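Local structure of glycosyl hydrolase, BNR repeat (Ralstonia eutropha, 3B7F) at residues 347-351 against 352-356; 36-39 against 40-44. The protein is a seven-bladed beta-propeller with BNR repeats, thought to be a glycoside hydrolase, though its activity and substrate remain unproven. All coordinates share one frame; numbering follows the deposited sequence.

Contact 1 of 2, residues 347-351 against 352-356; sequences TADAH and APVGV
The hairpin loop between the first two strands of a propeller blade, 346-348 and 356-359, is held across its neck by Asp-349 and Gly-355, with an Asx turn at its start. Ala-348 and Val-356 form an antiparallel, non-hydrogen-bonded pair, CA to CA 4.3 Å. Just beyond it Asp-349 N donates to Gly-355 O at 3.0 Å, and the return bond is made by a side chain: Gly-355 N gives its hydrogen to Asp-349 OD1 at 2.9 Å, almost straight at 173°. The same OD1 takes the N-H of His-351, also at 2.9 Å, which makes the Asx turn. These two donors approach from opposite faces of the carboxylate plane, each well out of it, so the oxygen is gripped by one bond from its own arm of the loop (His-351) and one from the returning arm (Gly-355). With CG set between its own backbone N and carbonyl carbon (chi1 67°), Asp-349 turns its carboxylate in between the two arms; OD2 goes to Tyr-357 OH and the guanidinium of Arg-42. A cis peptide bond before Pro-353 helps reverse the chain. Val-354 covers one face of the hairpin, the one carrying Ala-348 CB, with both methyls: CG2 lies 3.3 Å from His-351 O, while CG1 sits 3.4 Å from Asp-349 O and reaches across to Ala-348 CB at 4.0 Å.

Contact 2 of 2, residues 36-39 against 40-44; sequences LASD and PARRT. With EDO (1,2-ethanediol), chain P.
A six-residue connection between neighbouring strands, 32-38 and 45-51, turns the chain here, and the carboxylate of Asp-39 fills the inside of the bend. The backbone closes in two steps. Asp-39 N donates to Thr-44 O at 3.2 Å, and Arg-42 N reaches back to Asp-39 O at 3.0 Å, the bond of a type I beta turn from Asp-39 to Arg-42. That carbonyl oxygen has a second donor, Ser-38 OG, 2.7 Å away; the hydroxyl and the Arg-42 N-H come in from opposite faces of the carbonyl plane. The Ser-38 hydroxyl also bonds Val-23 N, just ahead of strand 24-29, and its OG rests 3.7 Å from Arg-42 CG.

After the beta turn, Arg-42 takes up a left-handed backbone conformation (phi 57°, psi 38°), which swings the next N-H groups in toward Asp-39. With CG placed between its backbone N and carbonyl carbon (chi1 59°), the aspartate folds inward to meet them. OD1 receives Arg-43 N at 2.8 Å on its syn lone pair and, more weakly, Thr-44 N. In the propeller this is a surface hairpin joining 32-38 to the edge strand 45-51, the third and fourth strands of the blade counted from 385-391.

The Thr-44 and Asp-39 side chains cross at about a right angle, placing Thr-44 OG1 3.1 Å from Asp-39 OD2, a weak bond at most. The hydroxyl also hydrogen-bonds O2 of a 1,2-ethanediol, probably from the crystallisation liquor, 2.9 Å from Thr-44 OG1, and either could be the donor, so the bond to the carboxylate is not settled. The same O2 weakly bonds Thr-44 O, and the diol's other oxygen, O1, stands 3.0 Å from Ala-37 O.

In the fold
Contact 2 comes first along the chain and contact 1 more than 300 residues later, yet their centres lie about 12 Å apart, on the same side of the propeller. They belong to different four-stranded sheets: contact 2 to the one in which the C-terminal strand 385-391 completes the N-terminal blade beside 24-29, the "Velcro" closure of a beta-propeller, contact 1 to the preceding sheet, 346-379. Arg-42 bridges this composite blade to the one before it. Its NH1 forms a salt bridge with Asp-349 OD2 at 2.9 Å, its NH2 probably bonds Pro-353 O, and the guanidinium packs against His-351 CB. The two hairpin loops thus tie adjacent blades together where the ring closes.

Contact 1 of 2, residues 347-351 against 352-356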
# COMPACT_ATOMS: atom_id res chain seq x y z
N THR A 347 8.35 -0.10 1.13
CA THR A 347 8.29 -1.55 1.08
C THR A 347 9.48 -2.11 1.84
O THR A 347 10.42 -1.38 2.19
CB THR A 347 8.30 -2.07 -0.37
OG1 THR A 347 7.95 -3.45 -0.42
CG2 THR A 347 9.67 -1.84 -1.03
N ALA A 348 9.41 -3.40 2.10
CA ALA A 348 10.47 -4.08 2.81
C ALA A 348 10.70 -5.43 2.15
O ALA A 348 9.80 -5.96 1.52
CB ALA A 348 10.12 -4.19 4.33
N ASP A 349 11.93 -5.94 2.22
CA ASP A 349 12.25 -7.28 1.72
C ASP A 349 12.11 -8.31 2.88
O ASP A 349 11.73 -7.93 3.99
CB ASP A 349 13.60 -7.30 1.01
CG ASP A 349 14.79 -7.07 1.93
OD1 ASP A 349 14.81 -7.60 3.06
OD2 ASP A 349 15.72 -6.36 1.49
N ALA A 350 12.41 -9.59 2.61
CA ALA A 350 12.34 -10.67 3.59
C ALA A 350 13.72 -11.26 3.87
O ALA A 350 13.83 -12.40 4.29
CB ALA A 350 11.34 -11.76 3.13
N HIS A 351 14.78 -10.48 3.62
CA HIS A 351 16.15 -10.93 3.91
C HIS A 351 16.41 -10.80 5.39
O HIS A 351 15.56 -10.30 6.13
CB HIS A 351 17.17 -10.11 3.11
CG HIS A 351 17.28 -10.52 1.68
ND1 HIS A 351 16.17 -10.82 0.90
CD2 HIS A 351 18.35 -10.61 0.86
CE1 HIS A 351 16.57 -11.13 -0.32
NE2 HIS A 351 17.89 -10.99 -0.37
N ALA A 352 17.57 -11.29 5.81
CA ALA A 352 18.03 -11.20 7.19
C ALA A 352 19.37 -10.46 7.17
O ALA A 352 20.33 -10.98 6.61
CB ALA A 352 18.19 -12.58 7.80
N PRO A 353 19.42 -9.20 7.67
CA PRO A 353 18.37 -8.37 8.23
C PRO A 353 17.44 -7.85 7.15
O PRO A 353 17.80 -7.79 6.00
CB PRO A 353 19.11 -7.21 8.87
CG PRO A 353 20.43 -7.26 8.42
CD PRO A 353 20.71 -8.51 7.69
N VAL A 354 16.23 -7.49 7.55
CA VAL A 354 15.25 -6.96 6.65
C VAL A 354 15.69 -5.59 6.14
O VAL A 354 16.17 -4.76 6.91
CB VAL A 354 13.86 -6.90 7.32
CG1 VAL A 354 12.93 -5.97 6.55
CG2 VAL A 354 13.30 -8.28 7.42
N GLY A 355 15.58 -5.42 4.84
CA GLY A 355 15.86 -4.20 4.15
C GLY A 355 14.56 -3.45 3.97
O GLY A 355 13.49 -4.07 3.89
N VAL A 356 14.66 -2.12 3.97
CA VAL A 356 13.52 -1.21 3.89
C VAL A 356 13.81 -0.16 2.80
O VAL A 356 14.96 0.27 2.58
CB VAL A 356 13.22 -0.55 5.26
CG1 VAL A 356 11.91 0.25 5.20
CG2 VAL A 356 13.16 -1.59 6.37

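Contact 2 of 2, residues 36-39 against 40-44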
# COMPACT_ATOMS: atom_id res chain seq x y z
N LEU A 36 14.48 -1.80 -10.13
CA LEU A 36 15.81 -1.77 -9.52
C LEU A 36 16.18 -3.18 -9.11
O LEU A 36 15.37 -3.87 -8.54
CB LEU A 36 15.88 -0.81 -8.33
CG LEU A 36 16.10 0.66 -8.64
CD1 LEU A 36 15.56 1.55 -7.53
CD2 LEU A 36 17.61 0.93 -8.94
N ALA A 37 17.40 -3.62 -9.44
CA ALA A 37 17.83 -4.99 -9.09
C ALA A 37 19.16 -4.93 -8.33
O ALA A 37 20.09 -4.26 -8.76
CB ALA A 37 17.94 -5.86 -10.35
N SER A 38 19.25 -5.64 -7.21
CA SER A 38 20.48 -5.67 -6.42
C SER A 38 21.34 -6.89 -6.67
O SER A 38 20.90 -7.86 -7.30
CB SER A 38 20.18 -5.64 -4.93
OG SER A 38 19.81 -6.92 -4.42
N ASP A 39 22.58 -6.79 -6.19
CA ASP A 39 23.49 -7.93 -6.08
C ASP A 39 23.01 -8.71 -4.82
O ASP A 39 22.14 -8.21 -4.07
CB ASP A 39 24.97 -7.48 -6.00
CG ASP A 39 25.28 -6.56 -4.82
OD1 ASP A 39 24.38 -6.14 -4.06
OD2 ASP A 39 26.46 -6.21 -4.69
N PRO A 40 23.53 -9.92 -4.57
CA PRO A 40 23.04 -10.67 -3.40
C PRO A 40 23.25 -9.98 -2.04
O PRO A 40 22.44 -10.16 -1.12
CB PRO A 40 23.85 -11.97 -3.47
CG PRO A 40 24.33 -12.05 -4.89
CD PRO A 40 24.56 -10.67 -5.32
N ALA A 41 24.32 -9.21 -1.92
CA ALA A 41 24.65 -8.46 -0.73
C ALA A 41 23.82 -7.18 -0.57
O ALA A 41 23.97 -6.54 0.43
CB ALA A 41 26.16 -8.11 -0.72
N ARG A 42 22.98 -6.82 -1.55
CA ARG A 42 22.15 -5.61 -1.52
C ARG A 42 22.97 -4.34 -1.34
O ARG A 42 22.51 -3.40 -0.64
CB ARG A 42 21.04 -5.68 -0.46
CG ARG A 42 20.03 -6.79 -0.69
CD ARG A 42 19.03 -6.87 0.44
NE ARG A 42 19.66 -7.35 1.66
CZ ARG A 42 19.17 -7.29 2.90
NH1 ARG A 42 18.03 -6.71 3.15
NH2 ARG A 42 19.87 -7.81 3.92
N ARG A 43 24.15 -4.30 -1.96
CA ARG A 43 24.99 -3.09 -1.86
C ARG A 43 25.04 -2.26 -3.16
O ARG A 43 24.99 -1.05 -3.08
CB ARG A 43 26.38 -3.38 -1.27
CG ARG A 43 27.56 -3.56 -2.19
CD ARG A 43 28.80 -3.10 -1.43
NE ARG A 43 28.84 -1.63 -1.28
CZ ARG A 43 29.53 -0.76 -2.03
NH1 ARG A 43 30.32 -1.15 -3.05
NH2 ARG A 43 29.45 0.54 -1.76
N THR A 44 25.12 -2.91 -4.32
CA THR A 44 25.07 -2.20 -5.61
C THR A 44 23.73 -2.54 -6.28
O THR A 44 23.24 -3.66 -6.15
CB THR A 44 26.27 -2.55 -6.52
OG1 THR A 44 26.22 -3.94 -6.84
CG2 THR A 44 27.59 -2.21 -5.84
C1 EDO P . 23.51 -6.53 -10.15
O1 EDO P . 22.31 -5.76 -10.06
C2 EDO P . 24.73 -5.64 -9.91
O2 EDO P . 24.42 -4.59 -8.97